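Local coordinates for penicillin-binding protein 2B (PDB 2WAD) that probably forms peptide cross-links between adjacent glycan strands of pneumococcal peptidoglycan, as a penicillin-binding transpeptidase of the elongation machinery, at residues Asn329-Asn334 and Pro652-Leu657; Ala322-Tyr327 and Glu341-Val346; Leu361-Asp364 and Glu369-Pro372. All blocks are in the same frame, centred on the assembly; numbering follows the deposited sequence.

Contact 1: Asn329-Asn334 and Pro652-Leu657; sequences NSELGN and PHNTNL. Unlike the reference sequence in segment 329-334: G333 (reference Glu). With ZN (zinc ion), chain E.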
ATOM      1  N   ASN A 329      10.255 -20.490 -11.644  1.00 34.30           N
ATOM      2  CA  ASN A 329      10.642 -21.888 -11.428  1.00 35.55           C
ATOM      3  C   ASN A 329      11.484 -22.448 -12.564  1.00 36.57           C
ATOM      4  O   ASN A 329      12.406 -23.214 -12.324  1.00 35.34           O
ATOM      5  CB  ASN A 329       9.415 -22.788 -11.213  1.00 37.57           C
ATOM      6  CG  ASN A 329       8.913 -22.776  -9.770  1.00 38.41           C
ATOM      7  OD1 ASN A 329       9.682 -22.917  -8.812  1.00 40.83           O
ATOM      8  ND2 ASN A 329       7.621 -22.593  -9.617  1.00 33.91           N
ATOM      9  N   SER A 330      11.175 -22.062 -13.797  1.00 38.16           N
ATOM     10  CA  SER A 330      11.993 -22.475 -14.934  1.00 41.65           C
ATOM     11  C   SER A 330      13.420 -21.954 -14.767  1.00 40.84           C
ATOM     12  O   SER A 330      14.404 -22.693 -14.937  1.00 40.70           O
ATOM     13  CB  SER A 330      11.365 -21.948 -16.233  1.00 43.17           C
ATOM     14  OG  SER A 330      11.885 -22.628 -17.359  1.00 48.93           O
ATOM     15  N   GLU A 331      13.546 -20.684 -14.386  1.00 40.52           N
ATOM     16  CA  GLU A 331      14.880 -20.103 -14.201  1.00 37.58           C
ATOM     17  C   GLU A 331      15.595 -20.687 -12.990  1.00 37.78           C
ATOM     18  O   GLU A 331      16.821 -20.708 -12.939  1.00 37.97           O
ATOM     19  CB  GLU A 331      14.811 -18.581 -14.111  1.00 36.20           C
ATOM     20  CG  GLU A 331      14.335 -17.935 -15.389  1.00 33.66           C
ATOM     21  CD  GLU A 331      15.360 -18.023 -16.508  1.00 43.20           C
ATOM     22  OE1 GLU A 331      16.358 -17.268 -16.473  1.00 44.17           O
ATOM     23  OE2 GLU A 331      15.162 -18.847 -17.432  1.00 38.63           O
ATOM     24  N   LEU A 332      14.845 -21.155 -11.998  1.00 38.45           N
ATOM     25  CA  LEU A 332      15.478 -21.953 -10.949  1.00 39.25           C
ATOM     26  C   LEU A 332      15.906 -23.320 -11.479  1.00 39.53           C
ATOM     27  O   LEU A 332      16.932 -23.860 -11.066  1.00 42.53           O
ATOM     28  CB  LEU A 332      14.559 -22.138  -9.751  1.00 39.37           C
ATOM     29  CG  LEU A 332      14.369 -20.998  -8.752  1.00 45.22           C
ATOM     30  CD1 LEU A 332      13.417 -21.417  -7.625  1.00 40.96           C
ATOM     31  CD2 LEU A 332      15.700 -20.547  -8.202  1.00 43.00           C
ATOM     32  N   GLY A 333      15.120 -23.851 -12.408  1.00 39.55           N
ATOM     33  CA  GLY A 333      15.346 -25.165 -13.007  1.00 39.67           C
ATOM     34  C   GLY A 333      16.694 -25.197 -13.702  1.00 40.79           C
ATOM     35  O   GLY A 333      17.452 -26.150 -13.542  1.00 38.80           O
ATOM     36  N   ASN A 334      17.015 -24.145 -14.455  1.00 41.40           N
ATOM     37  CA  ASN A 334      18.261 -24.131 -15.214  1.00 41.08           C
ATOM     38  C   ASN A 334      19.392 -23.442 -14.476  1.00 42.22           C
ATOM     39  O   ASN A 334      20.518 -23.437 -14.965  1.00 44.49           O
ATOM     40  CB  ASN A 334      18.066 -23.494 -16.589  1.00 41.48           C
ATOM     41  CG  ASN A 334      17.657 -22.029 -16.492  1.00 45.26           C
ATOM     42  OD1 ASN A 334      18.190 -21.266 -15.669  1.00 41.39           O
ATOM     43  ND2 ASN A 334      16.692 -21.640 -17.318  1.00 36.33           N
ATOM     44  N   PRO A 652      15.740  -9.565 -10.689  1.00 33.71           N
ATOM     45  CA  PRO A 652      17.119  -9.246 -10.332  1.00 33.44           C
ATOM     46  C   PRO A 652      18.049 -10.468 -10.224  1.00 34.34           C
ATOM     47  O   PRO A 652      17.614 -11.566  -9.919  1.00 34.71           O
ATOM     48  CB  PRO A 652      16.970  -8.577  -8.965  1.00 32.96           C
ATOM     49  CG  PRO A 652      15.651  -9.069  -8.431  1.00 34.68           C
ATOM     50  CD  PRO A 652      14.793  -9.419  -9.565  1.00 33.77           C
ATOM     51  N   HIS A 653      19.330 -10.260 -10.492  1.00 35.78           N
ATOM     52  CA  HIS A 653      20.385 -11.254 -10.335  1.00 37.15           C
ATOM     53  C   HIS A 653      20.092 -12.592 -10.998  1.00 39.31           C
ATOM     54  O   HIS A 653      20.281 -13.648 -10.408  1.00 40.76           O
ATOM     55  CB  HIS A 653      20.773 -11.388  -8.862  1.00 36.85           C
ATOM     56  CG  HIS A 653      21.171 -10.083  -8.246  1.00 33.83           C
ATOM     57  ND1 HIS A 653      22.286  -9.389  -8.663  1.00 37.90           N
ATOM     58  CD2 HIS A 653      20.596  -9.329  -7.277  1.00 33.58           C
ATOM     59  CE1 HIS A 653      22.391  -8.265  -7.970  1.00 35.48           C
ATOM     60  NE2 HIS A 653      21.367  -8.193  -7.140  1.00 38.03           N
ATOM     61  N   ASN A 654      19.607 -12.532 -12.232  1.00 39.30           N
ATOM     62  CA  ASN A 654      19.444 -13.698 -13.084  1.00 41.97           C
ATOM     63  C   ASN A 654      20.709 -13.777 -13.936  1.00 45.86           C
ATOM     64  O   ASN A 654      21.037 -12.834 -14.650  1.00 46.38           O
ATOM     65  CB  ASN A 654      18.172 -13.581 -13.945  1.00 40.74           C
ATOM     66  CG  ASN A 654      17.880 -14.844 -14.763  1.00 43.48           C
ATOM     67  OD1 ASN A 654      18.785 -15.413 -15.379  1.00 42.95           O
ATOM     68  ND2 ASN A 654      16.622 -15.295 -14.754  1.00 36.90           N
ATOM     69  N   THR A 655      21.449 -14.874 -13.810  1.00 49.51           N
ATOM     70  CA  THR A 655      22.752 -15.007 -14.463  1.00 53.61           C
ATOM     71  C   THR A 655      22.650 -15.639 -15.853  1.00 57.18           C
ATOM     72  O   THR A 655      23.665 -15.832 -16.518  1.00 59.30           O
ATOM     73  CB  THR A 655      23.786 -15.825 -13.606  1.00 53.34           C
ATOM     74  OG1 THR A 655      23.224 -17.083 -13.211  1.00 51.77           O
ATOM     75  CG2 THR A 655      24.218 -15.079 -12.350  1.00 50.69           C
ATOM     76  N   ASN A 656      21.446 -15.965 -16.311  1.00 60.60           N
ATOM     77  CA  ASN A 656      21.285 -16.471 -17.676  1.00 65.34           C
ATOM     78  C   ASN A 656      21.736 -15.538 -18.799  1.00 67.75           C
ATOM     79  O   ASN A 656      21.070 -14.541 -19.103  1.00 66.44           O
ATOM     80  CB  ASN A 656      19.832 -16.858 -17.939  1.00 64.60           C
ATOM     81  CG  ASN A 656      19.603 -18.324 -17.762  1.00 66.71           C
ATOM     82  OD1 ASN A 656      20.530 -19.056 -17.427  1.00 73.00           O
ATOM     83  ND2 ASN A 656      18.373 -18.770 -17.976  1.00 68.25           N
ATOM     84  N   LEU A 657      22.831 -15.897 -19.458  1.00 73.02           N
ATOM     85  CA  LEU A 657      23.372 -15.059 -20.535  1.00 77.60           C
ATOM     86  C   LEU A 657      23.007 -15.582 -21.931  1.00 78.92           C
ATOM     87  O   LEU A 657      23.259 -14.913 -22.945  1.00 79.47           O
ATOM     88  CB  LEU A 657      24.886 -14.814 -20.364  1.00 78.40           C
ATOM     89  CG  LEU A 657      25.887 -15.979 -20.362  1.00 81.79           C
ATOM     90  CD1 LEU A 657      26.366 -16.296 -21.785  1.00 87.81           C
ATOM     91  CD2 LEU A 657      27.089 -15.692 -19.461  1.00 81.03           C
TER
HETATM   92 ZN    ZN E 701      20.553  -6.575  -6.274  1.00 57.20          ZN
HETATM   93  O   HOH W   1      19.718  -7.358  -4.348  1.00 36.17           O
HETATM   94  O   HOH W   2      18.910  -5.538  -7.308  1.00 20.95           O
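E331 and N654 meet where the C-terminal part of helix 314-334 faces the loop leading from strand 645-650 to helix 661-676 in the transpeptidase domain, and an Asx turn shapes the loop side of the junction. The two side chains cross at about a right angle, yet their flat ends are nearly coplanar, with the carboxylate and amide planes 25° apart. N654 ND2 donates to the anti lone pair of E331 OE1 over 2.6 Å, and OE1 lies close to the amide plane. On the other branch of that amide, N654 OD1 accepts a hydrogen bond from the backbone N of N656 at 2.9 Å, closing the Asx turn; the two bonds together fix how the amide is turned. N656 is set differently: its amide plane stands 74° from the carboxylate, with ND2 2.9 Å from E331 OE1, and it gives a weak bond to N334 OD1, an atom that also accepts from the backbone of G336. The bend of E331 at chi2 (-71°) curls the carboxylate so that OE2 can serve N334 as well as a salt bridge to K659, whose charge would be expected to stabilise the buried carboxylate. H653, just before this turn, binds a zinc ion through NE2. Back on the helix, N334 ND2 reaches E331 OE2 at 3.2 Å from above the carboxylate plane, while OE2 lies almost in the plane of the N334 amide.

Contact 2: Ala322-Tyr327 and Glu341-Val346; sequences ALLKSY and EGVYAV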
ATOM      1  N   ALA A 322       0.546 -16.580 -11.953  1.00 36.31           N
ATOM      2  CA  ALA A 322       0.906 -17.897 -12.502  1.00 35.49           C
ATOM      3  C   ALA A 322       2.072 -17.792 -13.465  1.00 34.49           C
ATOM      4  O   ALA A 322       3.009 -18.597 -13.403  1.00 36.39           O
ATOM      5  CB  ALA A 322      -0.312 -18.584 -13.185  1.00 35.17           C
ATOM      6  N   LEU A 323       2.023 -16.795 -14.344  1.00 34.31           N
ATOM      7  CA  LEU A 323       3.111 -16.551 -15.291  1.00 33.75           C
ATOM      8  C   LEU A 323       4.432 -16.355 -14.540  1.00 36.79           C
ATOM      9  O   LEU A 323       5.441 -17.034 -14.822  1.00 34.87           O
ATOM     10  CB  LEU A 323       2.775 -15.324 -16.153  1.00 35.41           C
ATOM     11  CG  LEU A 323       3.696 -14.988 -17.328  1.00 39.79           C
ATOM     12  CD1 LEU A 323       3.509 -16.076 -18.406  1.00 38.23           C
ATOM     13  CD2 LEU A 323       3.349 -13.617 -17.873  1.00 36.76           C
ATOM     14  N   LEU A 324       4.429 -15.439 -13.567  1.00 34.80           N
ATOM     15  CA  LEU A 324       5.677 -15.136 -12.853  1.00 37.66           C
ATOM     16  C   LEU A 324       6.181 -16.396 -12.159  1.00 35.14           C
ATOM     17  O   LEU A 324       7.371 -16.681 -12.120  1.00 36.05           O
ATOM     18  CB  LEU A 324       5.512 -14.005 -11.830  1.00 35.88           C
ATOM     19  CG  LEU A 324       5.837 -12.563 -12.212  1.00 43.54           C
ATOM     20  CD1 LEU A 324       5.378 -12.169 -13.607  1.00 34.09           C
ATOM     21  CD2 LEU A 324       5.272 -11.622 -11.125  1.00 34.63           C
ATOM     22  N   LYS A 325       5.255 -17.153 -11.598  1.00 38.33           N
ATOM     23  CA  LYS A 325       5.646 -18.368 -10.921  1.00 39.90           C
ATOM     24  C   LYS A 325       6.170 -19.412 -11.926  1.00 36.58           C
ATOM     25  O   LYS A 325       7.175 -20.084 -11.687  1.00 34.68           O
ATOM     26  CB  LYS A 325       4.474 -18.885 -10.076  1.00 42.67           C
ATOM     27  CG  LYS A 325       4.961 -19.592  -8.816  1.00 51.18           C
ATOM     28  CD  LYS A 325       3.841 -20.220  -8.010  1.00 64.56           C
ATOM     29  CE  LYS A 325       4.461 -20.942  -6.817  1.00 74.99           C
ATOM     30  NZ  LYS A 325       3.435 -21.568  -5.925  1.00 77.32           N
ATOM     31  N   SER A 326       5.524 -19.505 -13.078  1.00 34.38           N
ATOM     32  CA  SER A 326       6.017 -20.384 -14.130  1.00 36.03           C
ATOM     33  C   SER A 326       7.443 -20.046 -14.615  1.00 36.15           C
ATOM     34  O   SER A 326       8.354 -20.885 -14.579  1.00 34.34           O
ATOM     35  CB  SER A 326       5.007 -20.426 -15.284  1.00 35.63           C
ATOM     36  OG  SER A 326       5.572 -21.148 -16.362  1.00 37.94           O
ATOM     37  N   TYR A 327       7.651 -18.803 -15.046  1.00 33.88           N
ATOM     38  CA  TYR A 327       8.988 -18.344 -15.379  1.00 34.52           C
ATOM     39  C   TYR A 327      10.027 -18.453 -14.262  1.00 33.42           C
ATOM     40  O   TYR A 327      11.155 -18.916 -14.476  1.00 34.73           O
ATOM     41  CB  TYR A 327       8.963 -16.905 -15.922  1.00 32.54           C
ATOM     42  CG  TYR A 327       8.624 -16.768 -17.386  1.00 36.29           C
ATOM     43  CD1 TYR A 327       9.618 -16.838 -18.364  1.00 30.72           C
ATOM     44  CD2 TYR A 327       7.308 -16.555 -17.798  1.00 35.42           C
ATOM     45  CE1 TYR A 327       9.299 -16.688 -19.701  1.00 38.57           C
ATOM     46  CE2 TYR A 327       6.988 -16.400 -19.126  1.00 30.70           C
ATOM     47  CZ  TYR A 327       7.983 -16.466 -20.075  1.00 34.49           C
ATOM     48  OH  TYR A 327       7.644 -16.298 -21.403  1.00 37.44           O
ATOM     49  N   GLU A 341      16.407 -12.755  -5.724  1.00 38.25           N
ATOM     50  CA  GLU A 341      15.416 -12.601  -4.648  1.00 36.54           C
ATOM     51  C   GLU A 341      13.962 -12.738  -5.064  1.00 36.05           C
ATOM     52  O   GLU A 341      13.088 -12.669  -4.215  1.00 35.14           O
ATOM     53  CB  GLU A 341      15.484 -11.220  -4.002  1.00 43.79           C
ATOM     54  CG  GLU A 341      16.839 -10.672  -3.789  1.00 48.31           C
ATOM     55  CD  GLU A 341      17.297  -9.900  -4.983  1.00 45.39           C
ATOM     56  OE1 GLU A 341      18.000 -10.493  -5.830  1.00 44.17           O
ATOM     57  OE2 GLU A 341      16.966  -8.703  -5.032  1.00 49.93           O
ATOM     58  N   GLY A 342      13.671 -12.872  -6.350  1.00 34.48           N
ATOM     59  CA  GLY A 342      12.276 -13.042  -6.744  1.00 37.13           C
ATOM     60  C   GLY A 342      12.011 -12.321  -8.050  1.00 32.97           C
ATOM     61  O   GLY A 342      12.953 -11.947  -8.709  1.00 29.69           O
ATOM     62  N   VAL A 343      10.747 -12.140  -8.420  1.00 33.26           N
ATOM     63  CA  VAL A 343      10.443 -11.501  -9.692  1.00 33.80           C
ATOM     64  C   VAL A 343       9.163 -10.694  -9.466  1.00 35.14           C
ATOM     65  O   VAL A 343       8.306 -11.133  -8.692  1.00 34.90           O
ATOM     66  CB  VAL A 343      10.294 -12.553 -10.827  1.00 33.57           C
ATOM     67  CG1 VAL A 343       9.175 -13.503 -10.486  1.00 32.07           C
ATOM     68  CG2 VAL A 343      10.020 -11.870 -12.206  1.00 30.19           C
ATOM     69  N   TYR A 344       9.066  -9.516 -10.086  1.00 31.88           N
ATOM     70  CA  TYR A 344       7.977  -8.577  -9.816  1.00 31.34           C
ATOM     71  C   TYR A 344       7.510  -7.966 -11.139  1.00 31.34           C
ATOM     72  O   TYR A 344       8.324  -7.761 -12.033  1.00 37.37           O
ATOM     73  CB  TYR A 344       8.471  -7.465  -8.854  1.00 34.42           C
ATOM     74  CG  TYR A 344       8.820  -8.050  -7.503  1.00 32.52           C
ATOM     75  CD1 TYR A 344       7.878  -8.099  -6.475  1.00 33.23           C
ATOM     76  CD2 TYR A 344      10.063  -8.622  -7.284  1.00 31.06           C
ATOM     77  CE1 TYR A 344       8.170  -8.682  -5.254  1.00 33.71           C
ATOM     78  CE2 TYR A 344      10.361  -9.233  -6.065  1.00 32.99           C
ATOM     79  CZ  TYR A 344       9.408  -9.264  -5.062  1.00 38.07           C
ATOM     80  OH  TYR A 344       9.698  -9.872  -3.863  1.00 33.59           O
ATOM     81  N   ALA A 345       6.216  -7.679 -11.253  1.00 30.05           N
ATOM     82  CA  ALA A 345       5.630  -7.095 -12.443  1.00 29.38           C
ATOM     83  C   ALA A 345       4.500  -6.200 -11.991  1.00 29.60           C
ATOM     84  O   ALA A 345       3.747  -6.575 -11.104  1.00 32.65           O
ATOM     85  CB  ALA A 345       5.072  -8.162 -13.386  1.00 28.60           C
ATOM     86  N   VAL A 346       4.380  -5.041 -12.623  1.00 31.48           N
ATOM     87  CA  VAL A 346       3.295  -4.107 -12.362  1.00 32.76           C
ATOM     88  C   VAL A 346       2.851  -3.669 -13.749  1.00 32.82           C
ATOM     89  O   VAL A 346       3.675  -3.299 -14.594  1.00 34.90           O
ATOM     90  CB  VAL A 346       3.768  -2.826 -11.572  1.00 36.07           C
ATOM     91  CG1 VAL A 346       2.663  -1.750 -11.551  1.00 34.34           C
ATOM     92  CG2 VAL A 346       4.144  -3.153 -10.144  1.00 30.19           C
TER
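L324 carries this helix-on-sheet packing, in which helix 314-334 lies across a face of the antiparallel sheet at the heart of the transpeptidase domain, a fold of the beta-lactamase clan. The short axes of helix 322-327 and strand 342-346 run nearly antiparallel, at 150°, and approach to 9.1 Å, a spacing filled by aliphatic groups. Along the helix, L323 comes first and, like Y327 one turn later, turns to helix 661-676, L323 resting on I669 and Y327 on I665, with the tyrosine hydroxyl bonded to D668. L324 follows L323 and points toward the strand, where V343 and A345 receive it two residues apart on the same face. Its CB and CG both touch V343 CG1, CG at 3.9 Å, and the two side chains slant across one another. Further out the branch divides: L324 CD1 settles on A345 CB at 4.0 Å, while L324 CD2 hangs over the backbone, 3.9 Å from V343 O. K325 next leans away from strand 342-346 and touches L361 on the adjoining strand. Y344, between the two receiving residues, projects from the other face of the sheet and bonds to D373. The methyl that meets the leucine is placed by V343 chi1 (60°), which sets CG1 between the backbone N and the carbonyl carbon, 3.9 Å from L324 CB.

Contact 3: Leu361-Asp364 and Glu369-Pro372; sequences LKHD and ELTP. Unlike the reference sequence in segment 361-364: L361 (reference Ile).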
ATOM      1  N   LEU A 361       6.770 -12.287  -6.564  1.00 40.05           N
ATOM      2  CA  LEU A 361       7.053 -13.616  -6.046  1.00 40.36           C
ATOM      3  C   LEU A 361       8.387 -13.488  -5.357  1.00 38.25           C
ATOM      4  O   LEU A 361       9.353 -13.061  -5.967  1.00 42.17           O
ATOM      5  CB  LEU A 361       7.161 -14.631  -7.182  1.00 40.83           C
ATOM      6  CG  LEU A 361       7.173 -16.101  -6.758  1.00 43.76           C
ATOM      7  CD1 LEU A 361       5.956 -16.458  -5.939  1.00 42.86           C
ATOM      8  CD2 LEU A 361       7.304 -17.015  -7.965  1.00 33.56           C
ATOM      9  N   LYS A 362       8.435 -13.837  -4.081  1.00 39.10           N
ATOM     10  CA  LYS A 362       9.627 -13.640  -3.297  1.00 36.21           C
ATOM     11  C   LYS A 362      10.333 -14.970  -3.187  1.00 37.26           C
ATOM     12  O   LYS A 362       9.711 -16.004  -2.912  1.00 37.55           O
ATOM     13  CB  LYS A 362       9.239 -13.122  -1.915  1.00 40.39           C
ATOM     14  CG  LYS A 362      10.407 -12.847  -1.013  1.00 37.63           C
ATOM     15  CD  LYS A 362       9.852 -12.404   0.335  1.00 53.16           C
ATOM     16  CE  LYS A 362      10.932 -11.780   1.208  1.00 58.38           C
ATOM     17  NZ  LYS A 362      11.987 -12.775   1.503  1.00 71.67           N
ATOM     18  N   HIS A 363      11.639 -14.939  -3.434  1.00 35.59           N
ATOM     19  CA  HIS A 363      12.472 -16.122  -3.313  1.00 35.67           C
ATOM     20  C   HIS A 363      13.466 -15.926  -2.170  1.00 36.15           C
ATOM     21  O   HIS A 363      14.426 -15.158  -2.294  1.00 33.64           O
ATOM     22  CB  HIS A 363      13.205 -16.418  -4.642  1.00 34.71           C
ATOM     23  CG  HIS A 363      14.168 -17.566  -4.572  1.00 32.48           C
ATOM     24  ND1 HIS A 363      15.473 -17.480  -5.004  1.00 36.35           N
ATOM     25  CD2 HIS A 363      14.013 -18.831  -4.106  1.00 39.31           C
ATOM     26  CE1 HIS A 363      16.081 -18.636  -4.805  1.00 36.91           C
ATOM     27  NE2 HIS A 363      15.215 -19.476  -4.265  1.00 33.19           N
ATOM     28  N   ASP A 364      13.242 -16.659  -1.081  1.00 38.49           N
ATOM     29  CA  ASP A 364      14.072 -16.614   0.126  1.00 38.17           C
ATOM     30  C   ASP A 364      15.441 -17.226  -0.115  1.00 43.08           C
ATOM     31  O   ASP A 364      15.541 -18.427  -0.407  1.00 42.49           O
ATOM     32  CB  ASP A 364      13.377 -17.446   1.210  1.00 41.50           C
ATOM     33  CG  ASP A 364      13.878 -17.128   2.607  1.00 40.30           C
ATOM     34  OD1 ASP A 364      15.108 -17.153   2.824  1.00 44.25           O
ATOM     35  OD2 ASP A 364      13.029 -16.845   3.481  1.00 44.38           O
ATOM     36  N   GLU A 369      12.385 -20.998  -0.112  1.00 38.99           N
ATOM     37  CA  GLU A 369      10.928 -20.979  -0.262  1.00 43.27           C
ATOM     38  C   GLU A 369      10.473 -19.821  -1.153  1.00 41.13           C
ATOM     39  O   GLU A 369      11.121 -18.779  -1.176  1.00 40.72           O
ATOM     40  CB  GLU A 369      10.261 -20.890   1.123  1.00 44.13           C
ATOM     41  CG  GLU A 369       8.788 -21.324   1.178  1.00 55.49           C
ATOM     42  CD  GLU A 369       8.109 -20.863   2.472  1.00 62.81           C
ATOM     43  OE1 GLU A 369       8.825 -20.340   3.354  1.00 68.73           O
ATOM     44  OE2 GLU A 369       6.878 -21.021   2.622  1.00 66.14           O
ATOM     45  N   LEU A 370       9.369 -20.013  -1.873  1.00 40.98           N
ATOM     46  CA  LEU A 370       8.758 -18.990  -2.715  1.00 39.95           C
ATOM     47  C   LEU A 370       7.439 -18.564  -2.100  1.00 40.23           C
ATOM     48  O   LEU A 370       6.634 -19.416  -1.738  1.00 42.72           O
ATOM     49  CB  LEU A 370       8.466 -19.541  -4.119  1.00 37.61           C
ATOM     50  CG  LEU A 370       9.634 -19.939  -5.024  1.00 39.15           C
ATOM     51  CD1 LEU A 370       9.094 -20.425  -6.364  1.00 47.76           C
ATOM     52  CD2 LEU A 370      10.642 -18.823  -5.241  1.00 35.48           C
ATOM     53  N   THR A 371       7.205 -17.259  -1.996  1.00 38.05           N
ATOM     54  CA  THR A 371       5.983 -16.747  -1.386  1.00 41.42           C
ATOM     55  C   THR A 371       5.457 -15.563  -2.206  1.00 41.51           C
ATOM     56  O   THR A 371       6.230 -14.812  -2.805  1.00 41.34           O
ATOM     57  CB  THR A 371       6.191 -16.348   0.104  1.00 40.78           C
ATOM     58  OG1 THR A 371       7.240 -15.372   0.220  1.00 45.14           O
ATOM     59  CG2 THR A 371       6.607 -17.553   0.915  1.00 43.49           C
ATOM     60  N   PRO A 372       4.128 -15.441  -2.294  1.00 43.21           N
ATOM     61  CA  PRO A 372       3.530 -14.287  -2.945  1.00 40.70           C
ATOM     62  C   PRO A 372       3.969 -13.011  -2.255  1.00 40.45           C
ATOM     63  O   PRO A 372       4.076 -12.987  -1.030  1.00 42.74           O
ATOM     64  CB  PRO A 372       2.029 -14.496  -2.739  1.00 40.46           C
ATOM     65  CG  PRO A 372       1.872 -15.750  -1.904  1.00 44.29           C
ATOM     66  CD  PRO A 372       3.146 -16.513  -2.045  1.00 41.97           C
TER
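K362 and T371 exchange two backbone hydrogen bonds that form the polar centre of this strand pair. K362 N donates to T371 O at 2.7 Å in a nearly straight bond (174°), and T371 N answers to K362 O at 2.9 Å. Beyond them D364 N bonds to E369 O at 3.0 Å, extending the ladder into the turn. K362 O also receives a close CA-H...O contact from L370 CA, 3.1 Å away, so two neighbouring residues of the partner strand address one carbonyl.

Outward from the backbone, the two faces differ. K362 and T371 project on one side and lie alongside each other, T371 OG1 3.7 Å from K362 CB; with CG anti to the backbone N (chi1 -179°) the lysine runs out extended, leading away from the partner strand, and bends at its last torsion. On the other face L361, H363 and L370 pack together, two leucines and an imidazole. L370 splits the work between its two methyls: L370 CD2 meets H363 CD2 at 3.6 Å and also touches H363 CB, approaching the imidazole obliquely, while L370 CD1 faces L361 CD2 at 4.2 Å. The other methyl of L361, CD1, lies against T371 O. H363 has its ND1 bonded to S340 O, which helps fix the ring, and its face of the sheet is covered by helix 314-334, where F328 meets both H363 and L370. In the turn, D364 OD1 accepts from the backbone N of K366 and of T367, bracing the reversal. With K362-T371 as a hydrogen-bonded pair between the non-hydrogen-bonded pairs L361-P372 and H363-L370, this is an antiparallel beta hairpin in which strand 370-372 forms an edge of the central sheet of the transpeptidase domain.

How the contacts relate
The three contacts illustrate how chemistry follows position around one helix and sheet. Contact 2 is the core of the group, wholly buried and aliphatic; contacts 1 and 3 are partly buried and rely on polar bonds, side-chain amides and a carboxylate in contact 1, main-chain groups with added side-chain packing in contact 3. Contacts 1 and 2 share helix 314-334, whose later turns meet a loop and whose middle meets the sheet. Contacts 2 and 3 share the sheet itself, since strands 342-348 and 355-363 are neighbours joined by backbone pairing of V343 with L361. The helix also reaches contact 3, through N329 against L370 and L332 against H363.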